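Local coordinates for protein Alpha/beta hydrolase (Legionella pneumophila subsp. pneumophila str. Philadelphia 1, PDB 4EZI) that is of unknown function but has an alpha/beta-hydrolase fold, and may act as a lipase-like serine hydrolase, at residues N56-S61 with N124-H129; F85-V90 with D256-V261; D89-N94 with M115-G120; Y131-T136 with Y227-Y232. All coordinates share one frame; numbering follows the deposited sequence. Where two conformers were deposited one is given.

Contact 1. Residues N56-S61 with N124-H129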
loop_
_atom_site.group_PDB
_atom_site.type_symbol
_atom_site.label_atom_id
_atom_site.label_comp_id
_atom_site.label_asym_id
_atom_site.label_seq_id
_atom_site.Cartn_x
_atom_site.Cartn_y
_atom_site.Cartn_z
ATOM N N ASN A 56 11.079 -17.492 6.312
ATOM C CA ASN A 56 11.749 -17.460 7.608
ATOM C C ASN A 56 11.189 -16.321 8.452
ATOM O O ASN A 56 10.703 -15.299 7.945
ATOM C CB ASN A 56 13.247 -17.275 7.446
ATOM C CG ASN A 56 13.857 -18.310 6.537
ATOM O OD1 ASN A 56 13.600 -19.499 6.697
ATOM N ND2 ASN A 56 14.641 -17.858 5.553
ATOM N N LEU A 57 11.350 -16.446 9.761
ATOM C CA LEU A 57 10.945 -15.383 10.662
ATOM C C LEU A 57 11.755 -14.124 10.384
ATOM O O LEU A 57 12.970 -14.173 10.213
ATOM C CB LEU A 57 11.183 -15.802 12.109
ATOM C CG LEU A 57 10.935 -14.760 13.196
ATOM C CD1 LEU A 57 9.502 -14.357 13.233
ATOM C CD2 LEU A 57 11.378 -15.292 14.581
ATOM N N THR A 58 11.056 -12.989 10.349
ATOM C CA THR A 58 11.682 -11.676 10.255
ATOM C C THR A 58 10.866 -10.698 11.104
ATOM O O THR A 58 9.667 -10.907 11.273
ATOM C CB THR A 58 11.793 -11.230 8.777
ATOM O OG1 THR A 58 12.613 -10.067 8.688
ATOM C CG2 THR A 58 10.441 -10.953 8.155
ATOM N N ILE A 59 11.535 -9.690 11.657
ATOM C CA ILE A 59 10.886 -8.736 12.565
ATOM C C ILE A 59 10.696 -7.425 11.805
ATOM O O ILE A 59 11.657 -6.782 11.401
ATOM C CB ILE A 59 11.697 -8.514 13.883
ATOM C CG1 ILE A 59 11.972 -9.838 14.590
ATOM C CG2 ILE A 59 10.966 -7.529 14.770
ATOM C CD1 ILE A 59 10.790 -10.686 14.881
ATOM N N ALA A 60 9.440 -7.059 11.599
ATOM C CA ALA A 60 9.073 -5.891 10.812
ATOM C C ALA A 60 8.509 -4.790 11.720
ATOM O O ALA A 60 8.291 -5.012 12.907
ATOM C CB ALA A 60 8.046 -6.313 9.732
ATOM N N SER A 61 8.314 -3.598 11.157
ATOM C CA SER A 61 7.900 -2.428 11.933
ATOM C C SER A 61 6.700 -1.720 11.328
ATOM O O SER A 61 6.367 -1.928 10.154
ATOM C CB SER A 61 9.092 -1.469 12.090
ATOM O OG SER A 61 9.676 -1.099 10.845
ATOM N N ASN A 124 13.098 -3.175 9.636
ATOM C CA ASN A 124 13.250 -4.572 9.209
ATOM C C ASN A 124 14.641 -4.834 8.651
ATOM O O ASN A 124 15.167 -4.050 7.884
ATOM C CB ASN A 124 12.203 -4.906 8.162
ATOM C CG ASN A 124 12.288 -6.338 7.703
ATOM O OD1 ASN A 124 12.527 -6.598 6.528
ATOM N ND2 ASN A 124 12.046 -7.283 8.612
ATOM N N GLU A 125 15.224 -5.972 9.020
ATOM C CA GLU A 125 16.612 -6.232 8.686
ATOM C C GLU A 125 16.833 -6.704 7.248
ATOM O O GLU A 125 17.968 -6.686 6.782
ATOM C CB GLU A 125 17.208 -7.242 9.667
ATOM C CG GLU A 125 16.710 -8.634 9.465
ATOM C CD GLU A 125 17.460 -9.670 10.290
ATOM O OE1 GLU A 125 18.654 -9.460 10.613
ATOM O OE2 GLU A 125 16.853 -10.717 10.585
ATOM N N LEU A 126 15.787 -7.138 6.540
ATOM C CA LEU A 126 15.976 -7.473 5.134
ATOM C C LEU A 126 16.448 -6.218 4.419
ATOM O O LEU A 126 15.982 -5.107 4.695
ATOM C CB LEU A 126 14.705 -8.021 4.490
ATOM C CG LEU A 126 14.126 -9.294 5.095
ATOM C CD1 LEU A 126 12.751 -9.644 4.543
ATOM C CD2 LEU A 126 15.068 -10.468 4.921
ATOM N N THR A 127 17.362 -6.399 3.476
ATOM C CA THR A 127 18.061 -5.270 2.884
ATOM C C THR A 127 17.286 -4.561 1.776
ATOM O O THR A 127 17.629 -3.466 1.412
ATOM C CB THR A 127 19.446 -5.682 2.357
ATOM O OG1 THR A 127 19.284 -6.698 1.377
ATOM C CG2 THR A 127 20.321 -6.188 3.497
ATOM N N LEU A 128 16.244 -5.201 1.261
ATOM C CA LEU A 128 15.526 -4.702 0.079
ATOM C C LEU A 128 14.045 -4.989 0.251
ATOM O O LEU A 128 13.654 -6.083 0.634
ATOM C CB LEU A 128 16.035 -5.423 -1.176
ATOM C CG LEU A 128 15.445 -4.978 -2.500
ATOM C CD1 LEU A 128 15.697 -3.502 -2.778
ATOM C CD2 LEU A 128 16.058 -5.863 -3.596
ATOM N N HIS A 129 13.198 -4.007 -0.026
ATOM C CA HIS A 129 11.764 -4.235 -0.001
ATOM C C HIS A 129 11.354 -5.191 -1.120
ATOM O O HIS A 129 11.735 -4.963 -2.254
ATOM C CB HIS A 129 11.084 -2.874 -0.202
ATOM C CG HIS A 129 9.603 -2.940 -0.328
ATOM N ND1 HIS A 129 8.788 -3.538 0.602
ATOM C CD2 HIS A 129 8.790 -2.535 -1.341
ATOM C CE1 HIS A 129 7.535 -3.496 0.157
ATOM N NE2 HIS A 129 7.504 -2.878 -1.011
HETATM O O HOH W 1 14.363 -7.262 11.445
HETATM O O HOH W 2 14.523 -9.959 11.706
#
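The carboxamide of N124 reaches the start of strand 57-67 and spends both hydrogens of its ND2 there. One goes to the hydroxyl of T58, ND2 to OG1 2.8 Å; the other goes to the carbonyl oxygen of I59, ND2 to O 2.9 Å, and is almost straight, 171° at the hydrogen. Both acceptors lie in the amide plane of N124, although ND2 itself sits above the plane of the I59 carbonyl. The two side chains, T58 and N124, meet at about a right angle. In N124, CG is anti to the backbone N (chi1 -179°), and OD1 is turned to the backbone of its own loop: it accepts from G120 N and, weakly, from L126 N. Thus one amide ties the strand to the loop that, in this alpha/beta-hydrolase chain, runs from strand 112-116 to helix 134-154. Strand 57-67 lies between strands 41-51 and 112-116 in the central sheet. L126 CG packs beside the T58 hydroxyl, 4.0 Å from OG1. Toward solvent, water takes over. A first molecule donates to I59 O and accepts from E125 N, a second accepts from I59 N and donates to E125 OE2, 2.7 Å from the water oxygen.

Contact 2. Residues F85-V90 with D256-V261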
loop_
_atom_site.group_PDB
_atom_site.type_symbol
_atom_site.label_atom_id
_atom_site.label_comp_id
_atom_site.label_asym_id
_atom_site.label_seq_id
_atom_site.Cartn_x
_atom_site.Cartn_y
_atom_site.Cartn_z
ATOM N N PHE A 85 11.043 4.208 -1.830
ATOM C CA PHE A 85 12.380 3.785 -2.212
ATOM C C PHE A 85 13.410 3.993 -1.092
ATOM O O PHE A 85 14.544 3.504 -1.210
ATOM C CB PHE A 85 12.877 4.618 -3.413
ATOM C CG PHE A 85 12.051 4.476 -4.662
ATOM C CD1 PHE A 85 12.245 3.434 -5.523
ATOM C CD2 PHE A 85 11.102 5.420 -4.976
ATOM C CE1 PHE A 85 11.465 3.338 -6.679
ATOM C CE2 PHE A 85 10.343 5.333 -6.143
ATOM C CZ PHE A 85 10.520 4.298 -6.975
ATOM N N GLU A 86 13.044 4.782 -0.085
ATOM C CA GLU A 86 13.885 5.128 1.049
ATOM C C GLU A 86 13.449 4.350 2.272
ATOM O O GLU A 86 12.258 4.350 2.662
ATOM C CB GLU A 86 13.779 6.612 1.342
ATOM C CG GLU A 86 14.132 7.511 0.163
ATOM C CD GLU A 86 13.786 8.966 0.402
ATOM O OE1 GLU A 86 14.035 9.469 1.518
ATOM O OE2 GLU A 86 13.274 9.615 -0.544
ATOM N N ARG A 87 14.412 3.707 2.918
ATOM C CA ARG A 87 14.148 2.866 4.088
ATOM C C ARG A 87 13.343 3.604 5.161
ATOM O O ARG A 87 12.441 3.055 5.778
ATOM C CB ARG A 87 15.483 2.354 4.697
ATOM C CG ARG A 87 15.303 1.732 6.056
ATOM C CD ARG A 87 16.553 1.067 6.552
ATOM N NE ARG A 87 16.903 -0.133 5.823
ATOM C CZ ARG A 87 16.321 -1.311 5.995
ATOM N NH1 ARG A 87 15.319 -1.491 6.858
ATOM N NH2 ARG A 87 16.768 -2.336 5.293
ATOM N N ASN A 88 13.739 4.850 5.416
ATOM C CA ASN A 88 13.194 5.590 6.535
ATOM C C ASN A 88 11.966 6.438 6.197
ATOM O O ASN A 88 11.376 7.031 7.102
ATOM C CB ASN A 88 14.286 6.437 7.198
ATOM C CG ASN A 88 15.273 5.569 7.931
ATOM O OD1 ASN A 88 14.975 5.027 8.987
ATOM N ND2 ASN A 88 16.473 5.404 7.354
ATOM N N ASP A 89 11.546 6.444 4.934
ATOM C CA ASP A 89 10.364 7.230 4.573
ATOM C C ASP A 89 9.114 6.364 4.669
ATOM O O ASP A 89 8.465 6.057 3.659
ATOM C CB ASP A 89 10.521 7.786 3.162
ATOM C CG ASP A 89 9.390 8.725 2.770
ATOM O OD1 ASP A 89 8.692 9.261 3.637
ATOM O OD2 ASP A 89 9.199 8.893 1.542
ATOM N N VAL A 90 8.801 5.925 5.886
ATOM C CA VAL A 90 7.751 4.962 6.137
ATOM C C VAL A 90 7.006 5.377 7.407
ATOM O O VAL A 90 7.558 6.128 8.228
ATOM C CB VAL A 90 8.273 3.501 6.235
ATOM C CG1 VAL A 90 8.752 3.026 4.848
ATOM C CG2 VAL A 90 9.360 3.354 7.313
ATOM N N ASP A 256 19.327 1.209 -2.643
ATOM C CA ASP A 256 19.924 0.820 -1.368
ATOM C C ASP A 256 19.143 1.289 -0.149
ATOM O O ASP A 256 19.497 0.913 0.962
ATOM C CB ASP A 256 21.389 1.267 -1.309
ATOM C CG ASP A 256 21.573 2.780 -1.240
ATOM O OD1 ASP A 256 20.596 3.556 -1.301
ATOM O OD2 ASP A 256 22.771 3.210 -1.176
ATOM N N GLY A 257 18.107 2.093 -0.335
ATOM C CA GLY A 257 17.300 2.621 0.742
ATOM C C GLY A 257 17.718 3.993 1.241
ATOM O O GLY A 257 17.055 4.547 2.121
ATOM N N TYR A 258 18.794 4.554 0.656
ATOM C CA TYR A 258 19.387 5.810 1.120
ATOM C C TYR A 258 19.551 6.821 -0.002
ATOM O O TYR A 258 20.264 7.795 0.144
ATOM C CB TYR A 258 20.721 5.538 1.840
ATOM C CG TYR A 258 20.478 4.706 3.060
ATOM C CD1 TYR A 258 19.966 5.283 4.216
ATOM C CD2 TYR A 258 20.659 3.332 3.046
ATOM C CE1 TYR A 258 19.673 4.532 5.326
ATOM C CE2 TYR A 258 20.363 2.570 4.172
ATOM C CZ TYR A 258 19.882 3.182 5.311
ATOM O OH TYR A 258 19.596 2.439 6.442
ATOM N N HIS A 259 18.880 6.591 -1.126
ATOM C CA HIS A 259 18.810 7.592 -2.190
ATOM C C HIS A 259 17.451 8.224 -2.180
ATOM O O HIS A 259 16.427 7.533 -2.229
ATOM C CB HIS A 259 19.079 6.964 -3.566
ATOM C CG HIS A 259 20.509 6.612 -3.795
ATOM N ND1 HIS A 259 21.153 5.599 -3.114
ATOM C CD2 HIS A 259 21.417 7.139 -4.654
ATOM C CE1 HIS A 259 22.405 5.535 -3.533
ATOM N NE2 HIS A 259 22.588 6.450 -4.472
ATOM N N ALA A 260 17.426 9.551 -2.137
ATOM C CA ALA A 260 16.181 10.292 -2.200
ATOM C C ALA A 260 15.476 9.976 -3.529
ATOM O O ALA A 260 16.105 9.838 -4.584
ATOM C CB ALA A 260 16.405 11.812 -2.078
ATOM N N VAL A 261 14.162 9.871 -3.480
ATOM C CA VAL A 261 13.419 9.519 -4.660
ATOM C C VAL A 261 13.697 10.481 -5.850
ATOM O O VAL A 261 13.829 10.034 -6.984
ATOM C CB VAL A 261 11.914 9.356 -4.368
ATOM C CG1 VAL A 261 11.325 10.639 -3.800
ATOM C CG2 VAL A 261 11.220 8.954 -5.633
HETATM O O HOH W 3 17.218 4.049 -2.159
HETATM O O HOH W 4 18.025 -0.041 3.085
HETATM O O HOH W 5 16.247 6.132 4.400
HETATM O O HOH W 6 18.843 3.930 8.554
#
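E86 and G257 bring the two loops together, their CA atoms 4.2 Å apart. The tight part is mostly backbone: R87 N donates to G257 O over 2.9 Å, in the carbonyl plane and on a lone pair, while G257 CA lies 3.5 Å from F85 O. At G257 (phi +94°) the absence of a side chain lets the loop lie close to R87 CB. One water is built into this part, joining F85 O to G257 N and H259 N. F85 CD2 packs on V261 CG2 at 3.6 Å, the two side chains crossing at about a right angle. The other flank is looser, bridged largely by water: N88 ND2 stays 3.9 Å from Y258 CE1, and separate waters link R87 NE to D256 O, N88 ND2 to Y258 OH, and N88 N to G257 O. The guanidinium of R87 turns instead to the carbonyls of G122, N124 and L126. E86 to D89 form a type I beta turn, and D256 OD1, taking Y258 N and H259 ND1 from opposite faces of its plane, makes an Asx turn with the former. A260 is the N-cap of helix 261-267, and V261 N, in the first turn, lies above the carboxylate plane of E86, hydrogen-bonded to OE2 at 3.1 Å.

Contact 3. Residues D89-N94 with M115-G120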
loop_
_atom_site.group_PDB
_atom_site.type_symbol
_atom_site.label_atom_id
_atom_site.label_comp_id
_atom_site.label_asym_id
_atom_site.label_seq_id
_atom_site.Cartn_x
_atom_site.Cartn_y
_atom_site.Cartn_z
ATOM N N ASP A 89 11.546 6.444 4.934
ATOM C CA ASP A 89 10.364 7.230 4.573
ATOM C C ASP A 89 9.114 6.364 4.669
ATOM O O ASP A 89 8.465 6.057 3.659
ATOM C CB ASP A 89 10.521 7.786 3.162
ATOM C CG ASP A 89 9.390 8.725 2.770
ATOM O OD1 ASP A 89 8.692 9.261 3.637
ATOM O OD2 ASP A 89 9.199 8.893 1.542
ATOM N N VAL A 90 8.801 5.925 5.886
ATOM C CA VAL A 90 7.751 4.962 6.137
ATOM C C VAL A 90 7.006 5.377 7.407
ATOM O O VAL A 90 7.558 6.128 8.228
ATOM C CB VAL A 90 8.273 3.501 6.235
ATOM C CG1 VAL A 90 8.752 3.026 4.848
ATOM C CG2 VAL A 90 9.360 3.354 7.313
ATOM N N PRO A 91 5.790 4.859 7.611
ATOM C CA PRO A 91 4.946 5.375 8.694
ATOM C C PRO A 91 5.542 5.323 10.108
ATOM O O PRO A 91 5.252 6.199 10.909
ATOM C CB PRO A 91 3.662 4.540 8.562
ATOM C CG PRO A 91 3.589 4.290 7.089
ATOM C CD PRO A 91 5.018 3.993 6.699
ATOM N N SER A 92 6.357 4.323 10.428
ATOM C CA SER A 92 6.892 4.251 11.781
ATOM C C SER A 92 7.774 5.438 12.141
ATOM O O SER A 92 8.026 5.664 13.327
ATOM C CB SER A 92 7.692 2.973 11.988
ATOM O OG SER A 92 8.853 2.926 11.184
ATOM N N ARG A 93 8.246 6.195 11.142
ATOM C CA ARG A 93 9.008 7.416 11.404
ATOM C C ARG A 93 8.125 8.649 11.551
ATOM O O ARG A 93 8.596 9.687 12.008
ATOM C CB ARG A 93 10.074 7.668 10.321
ATOM C CG ARG A 93 11.303 6.796 10.422
ATOM C CD ARG A 93 11.072 5.340 10.108
ATOM N NE ARG A 93 12.349 4.621 10.159
ATOM C CZ ARG A 93 12.615 3.548 10.878
ATOM N NH1 ARG A 93 11.691 2.922 11.570
ATOM N NH2 ARG A 93 13.839 3.044 10.833
ATOM N N ASN A 94 6.872 8.548 11.125
ATOM C CA ASN A 94 5.942 9.661 11.139
ATOM C C ASN A 94 6.562 11.018 10.782
ATOM O O ASN A 94 6.499 11.967 11.565
ATOM C CB ASN A 94 5.146 9.767 12.447
ATOM C CG ASN A 94 3.958 10.718 12.293
ATOM O OD1 ASN A 94 3.257 10.652 11.282
ATOM N ND2 ASN A 94 3.720 11.562 13.284
HETATM N N MSE A 115 -0.459 1.184 10.403
HETATM C CA MSE A 115 0.267 1.453 9.171
HETATM C C MSE A 115 1.546 0.629 9.126
HETATM O O MSE A 115 2.543 0.988 9.764
HETATM C CB MSE A 115 0.593 2.945 9.061
HETATM C CG MSE A 115 -0.617 3.829 9.212
HETATM SE SE MSE A 115 -0.207 5.707 8.981
HETATM C CE MSE A 115 0.077 5.694 7.098
ATOM N N PRO A 116 1.556 -0.468 8.365
ATOM C CA PRO A 116 2.797 -1.247 8.256
ATOM C C PRO A 116 3.865 -0.484 7.466
ATOM O O PRO A 116 3.537 0.219 6.510
ATOM C CB PRO A 116 2.380 -2.497 7.490
ATOM C CG PRO A 116 1.173 -2.058 6.692
ATOM C CD PRO A 116 0.456 -1.086 7.592
ATOM N N ASP A 117 5.135 -0.704 7.794
ATOM C CA ASP A 117 6.213 -0.171 6.975
ATOM C C ASP A 117 6.485 -0.982 5.718
ATOM O O ASP A 117 6.965 -0.439 4.725
ATOM C CB ASP A 117 7.529 -0.063 7.772
ATOM C CG ASP A 117 7.509 0.971 8.862
ATOM O OD1 ASP A 117 6.655 1.883 8.854
ATOM O OD2 ASP A 117 8.399 0.892 9.736
ATOM N N TYR A 118 6.224 -2.280 5.806
ATOM C CA TYR A 118 6.567 -3.344 4.833
ATOM C C TYR A 118 7.982 -3.888 5.088
ATOM O O TYR A 118 8.841 -3.247 5.689
ATOM C CB TYR A 118 6.497 -2.936 3.366
ATOM C CG TYR A 118 5.198 -2.400 2.850
ATOM C CD1 TYR A 118 3.977 -2.811 3.324
ATOM C CD2 TYR A 118 5.213 -1.512 1.791
ATOM C CE1 TYR A 118 2.795 -2.314 2.787
ATOM C CE2 TYR A 118 4.044 -1.042 1.236
ATOM C CZ TYR A 118 2.817 -1.431 1.733
ATOM O OH TYR A 118 1.641 -0.969 1.160
ATOM N N LEU A 119 8.210 -5.101 4.615
ATOM C CA LEU A 119 9.531 -5.715 4.673
ATOM C C LEU A 119 10.553 -4.907 3.896
ATOM O O LEU A 119 10.251 -4.273 2.876
ATOM C CB LEU A 119 9.470 -7.133 4.118
ATOM C CG LEU A 119 8.554 -8.105 4.851
ATOM C CD1 LEU A 119 8.715 -9.499 4.231
ATOM C CD2 LEU A 119 8.805 -8.129 6.348
ATOM N N GLY A 120 11.792 -4.936 4.382
ATOM C CA GLY A 120 12.889 -4.234 3.758
ATOM C C GLY A 120 12.931 -2.744 4.030
ATOM O O GLY A 120 13.816 -2.054 3.522
#
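In this alpha/beta-hydrolase fold, the short 3-10 turn 91-93, on the way from strand 74-80 to helix 99-108, docks on the C-terminal end of strand 112-116 through S92 and D117. The carboxylate of D117 takes S92 with both oxygens: OD1 accepts from S92 N at 2.9 Å, and OD2 from S92 OG at 2.5 Å, each on the syn lone pair. In D117, CG is anti to the carbonyl carbon (chi1 -68°), which puts it on the side of the 3-10 turn. OD2 also binds S61 OG on strand 57-67, so this buried acid joins the turn to two adjacent strands. V90 lies across the acid at about a right angle, its CG2 3.4 Å from D117 CG. P91 covers the strand end beyond, its CD 3.4 Å from D117 OD1. S92 OG receives a further bond from R93 NH1, which also forms a salt bridge with D123. That positive charge, near D117 OD2 but not bonded to it, would tend to favour the ionised acid. The proline ring fits closely against selenomethionine M115: P91 CB and M115 CB are 3.5 Å apart, tighter than usual for two carbons, and M115 CE lies 3.8 Å from P91 CG.

Contact 4. Residues Y131-T136 with Y227-Y232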
loop_
_atom_site.group_PDB
_atom_site.type_symbol
_atom_site.label_atom_id
_atom_site.label_comp_id
_atom_site.label_asym_id
_atom_site.label_seq_id
_atom_site.Cartn_x
_atom_site.Cartn_y
_atom_site.Cartn_z
ATOM N N TYR A 131 8.990 -5.738 -3.600
ATOM C CA TYR A 131 8.149 -4.677 -4.142
ATOM C C TYR A 131 7.026 -5.250 -4.997
ATOM O O TYR A 131 7.250 -5.985 -5.965
ATOM C CB TYR A 131 9.025 -3.737 -4.954
ATOM C CG TYR A 131 8.309 -2.564 -5.563
ATOM C CD1 TYR A 131 7.498 -1.710 -4.812
ATOM C CD2 TYR A 131 8.425 -2.290 -6.900
ATOM C CE1 TYR A 131 6.870 -0.615 -5.370
ATOM C CE2 TYR A 131 7.824 -1.194 -7.480
ATOM C CZ TYR A 131 7.037 -0.373 -6.723
ATOM O OH TYR A 131 6.434 0.691 -7.350
ATOM N N VAL A 132 5.789 -4.929 -4.652
ATOM C CA VAL A 132 4.619 -5.461 -5.383
ATOM C C VAL A 132 4.703 -6.995 -5.463
ATOM O O VAL A 132 4.351 -7.579 -6.480
ATOM C CB VAL A 132 4.370 -4.790 -6.779
ATOM C CG1 VAL A 132 2.874 -4.921 -7.136
ATOM C CG2 VAL A 132 4.793 -3.332 -6.782
ATOM N N GLN A 133 5.100 -7.608 -4.343
ATOM C CA GLN A 133 5.096 -9.061 -4.168
ATOM C C GLN A 133 3.936 -9.421 -3.252
ATOM O O GLN A 133 3.946 -9.118 -2.051
ATOM C CB GLN A 133 6.444 -9.560 -3.657
ATOM C CG GLN A 133 7.563 -9.370 -4.704
ATOM C CD GLN A 133 8.932 -9.882 -4.272
ATOM O OE1 GLN A 133 9.031 -10.826 -3.486
ATOM N NE2 GLN A 133 9.993 -9.255 -4.771
ATOM N N ALA A 134 2.905 -10.025 -3.849
ATOM C CA ALA A 134 1.644 -10.235 -3.182
ATOM C C ALA A 134 1.767 -11.009 -1.875
ATOM O O ALA A 134 1.154 -10.645 -0.874
ATOM C CB ALA A 134 0.675 -10.966 -4.105
ATOM N N GLU A 135 2.539 -12.092 -1.871
ATOM C CA GLU A 135 2.531 -12.967 -0.708
ATOM C C GLU A 135 2.914 -12.244 0.573
ATOM O O GLU A 135 2.248 -12.386 1.601
ATOM C CB GLU A 135 3.479 -14.126 -0.956
ATOM C CG GLU A 135 3.661 -15.106 0.193
ATOM C CD GLU A 135 2.391 -15.756 0.691
ATOM O OE1 GLU A 135 1.510 -16.083 -0.150
ATOM O OE2 GLU A 135 2.280 -15.974 1.936
ATOM N N THR A 136 4.030 -11.514 0.526
ATOM C CA THR A 136 4.546 -10.846 1.701
ATOM C C THR A 136 3.907 -9.479 1.942
ATOM O O THR A 136 3.843 -9.057 3.093
ATOM C CB THR A 136 6.076 -10.758 1.737
ATOM O OG1 THR A 136 6.549 -10.144 0.540
ATOM C CG2 THR A 136 6.726 -12.126 1.950
ATOM N N TYR A 227 14.424 -5.569 -10.037
ATOM C CA TYR A 227 15.578 -5.752 -9.160
ATOM C C TYR A 227 15.183 -6.566 -7.923
ATOM O O TYR A 227 15.859 -7.531 -7.532
ATOM C CB TYR A 227 16.194 -4.400 -8.791
ATOM C CG TYR A 227 17.315 -4.510 -7.802
ATOM C CD1 TYR A 227 18.422 -5.293 -8.049
ATOM C CD2 TYR A 227 17.263 -3.857 -6.594
ATOM C CE1 TYR A 227 19.457 -5.423 -7.125
ATOM C CE2 TYR A 227 18.282 -3.975 -5.664
ATOM C CZ TYR A 227 19.376 -4.778 -5.926
ATOM O OH TYR A 227 20.401 -4.903 -5.001
ATOM N N SER A 228 14.062 -6.196 -7.313
ATOM C CA SER A 228 13.589 -6.873 -6.118
ATOM C C SER A 228 13.133 -8.300 -6.422
ATOM O O SER A 228 13.416 -9.227 -5.655
ATOM C CB SER A 228 12.448 -6.039 -5.510
ATOM O OG SER A 228 11.946 -6.670 -4.338
ATOM N N LEU A 229 12.418 -8.499 -7.532
ATOM C CA LEU A 229 11.953 -9.839 -7.846
ATOM C C LEU A 229 13.115 -10.785 -8.145
ATOM O O LEU A 229 13.126 -11.926 -7.679
ATOM C CB LEU A 229 10.929 -9.827 -8.983
ATOM C CG LEU A 229 10.068 -11.086 -9.082
ATOM C CD1 LEU A 229 9.135 -11.227 -7.859
ATOM C CD2 LEU A 229 9.248 -11.049 -10.354
ATOM N N GLN A 230 14.079 -10.331 -8.939
ATOM C CA GLN A 230 15.233 -11.175 -9.226
ATOM C C GLN A 230 16.022 -11.430 -7.940
ATOM O O GLN A 230 16.508 -12.548 -7.732
ATOM C CB GLN A 230 16.110 -10.534 -10.302
ATOM C CG GLN A 230 17.393 -11.288 -10.597
ATOM C CD GLN A 230 17.176 -12.672 -11.207
ATOM O OE1 GLN A 230 16.086 -13.012 -11.647
ATOM N NE2 GLN A 230 18.236 -13.486 -11.214
ATOM N N THR A 231 16.176 -10.429 -7.083
ATOM C CA THR A 231 16.875 -10.612 -5.799
ATOM C C THR A 231 16.271 -11.736 -4.970
ATOM O O THR A 231 16.983 -12.625 -4.500
ATOM C CB THR A 231 16.897 -9.306 -4.978
ATOM O OG1 THR A 231 17.701 -8.332 -5.653
ATOM C CG2 THR A 231 17.425 -9.534 -3.562
ATOM N N TYR A 232 14.949 -11.725 -4.833
ATOM C CA TYR A 232 14.298 -12.676 -3.929
ATOM C C TYR A 232 13.961 -14.012 -4.583
ATOM O O TYR A 232 13.942 -15.024 -3.891
ATOM C CB TYR A 232 13.027 -12.064 -3.315
ATOM C CG TYR A 232 13.367 -11.093 -2.213
ATOM C CD1 TYR A 232 13.877 -11.578 -1.019
ATOM C CD2 TYR A 232 13.227 -9.711 -2.360
ATOM C CE1 TYR A 232 14.254 -10.725 -0.005
ATOM C CE2 TYR A 232 13.588 -8.856 -1.322
ATOM C CZ TYR A 232 14.076 -9.379 -0.137
ATOM O OH TYR A 232 14.454 -8.584 0.918
#
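Y131-T136 is the end of a loop running into helix 134-154, with Q133 at the N-cap position, and it passes one side of helix 218-233, which supplies Y227-Y232. The backbones come nearest at Y131 and S228, whose CA atoms are 6.2 Å apart. V132 has positive phi and psi, between Y131 and Q133, which both touch the helix. Q133 does most of the touching. Its chi1 of -67° places CG, anti to the carbonyl carbon, toward the helix; beyond it the chain is extended and the amide ends among S228, L229 and Y232. L229 crosses it obliquely, with CD1 3.8 Å from both CD and NE2 of Q133. Y232 meets it at about a right angle, with CD2 4.1 Å from Q133 NE2 and the amide and ring planes 75° apart. S228 OG is 3.2 Å from Y131 N, and its firm partner is the carbonyl of H129; Y232 OH likewise bonds to L128 O. The ring of Y131 leads away from the segment to stack on Y224, and V132 CG2 lies 3.5 Å above its centre. Its OH bonds to T83 OG1, and a PEG, probably from crystallisation, makes a weak hydrogen bond to it. Y131 also lies near S169, H351 and D318, without touching them; their arrangement is consistent with the nucleophile elbow and Ser-His-Asp triad of an alpha/beta hydrolase.

In the fold
Contacts 1, 2 and 3 come together around the loop after strand 112-116. Contact 3 fixes its start and contact 1 its middle, on neighbouring strands of one sheet, with centres about 12 Å apart; H129 ND1 to L119 O joins them. R87 ties contact 2 to contact 1, while D89 and V90 belong to both contact 2 and contact 3. L128 and H129 of contact 1 bond to Y232 and S228 of contact 4. Along the chain, both segments of contact 3 lie between those of contact 1, which closes before contact 4 opens; contact 2 spans contact 4, their centres about 17 Å apart without touching. The loop after strand 112-116 is thus held by the sheet, the R87 loop and helix 218-233.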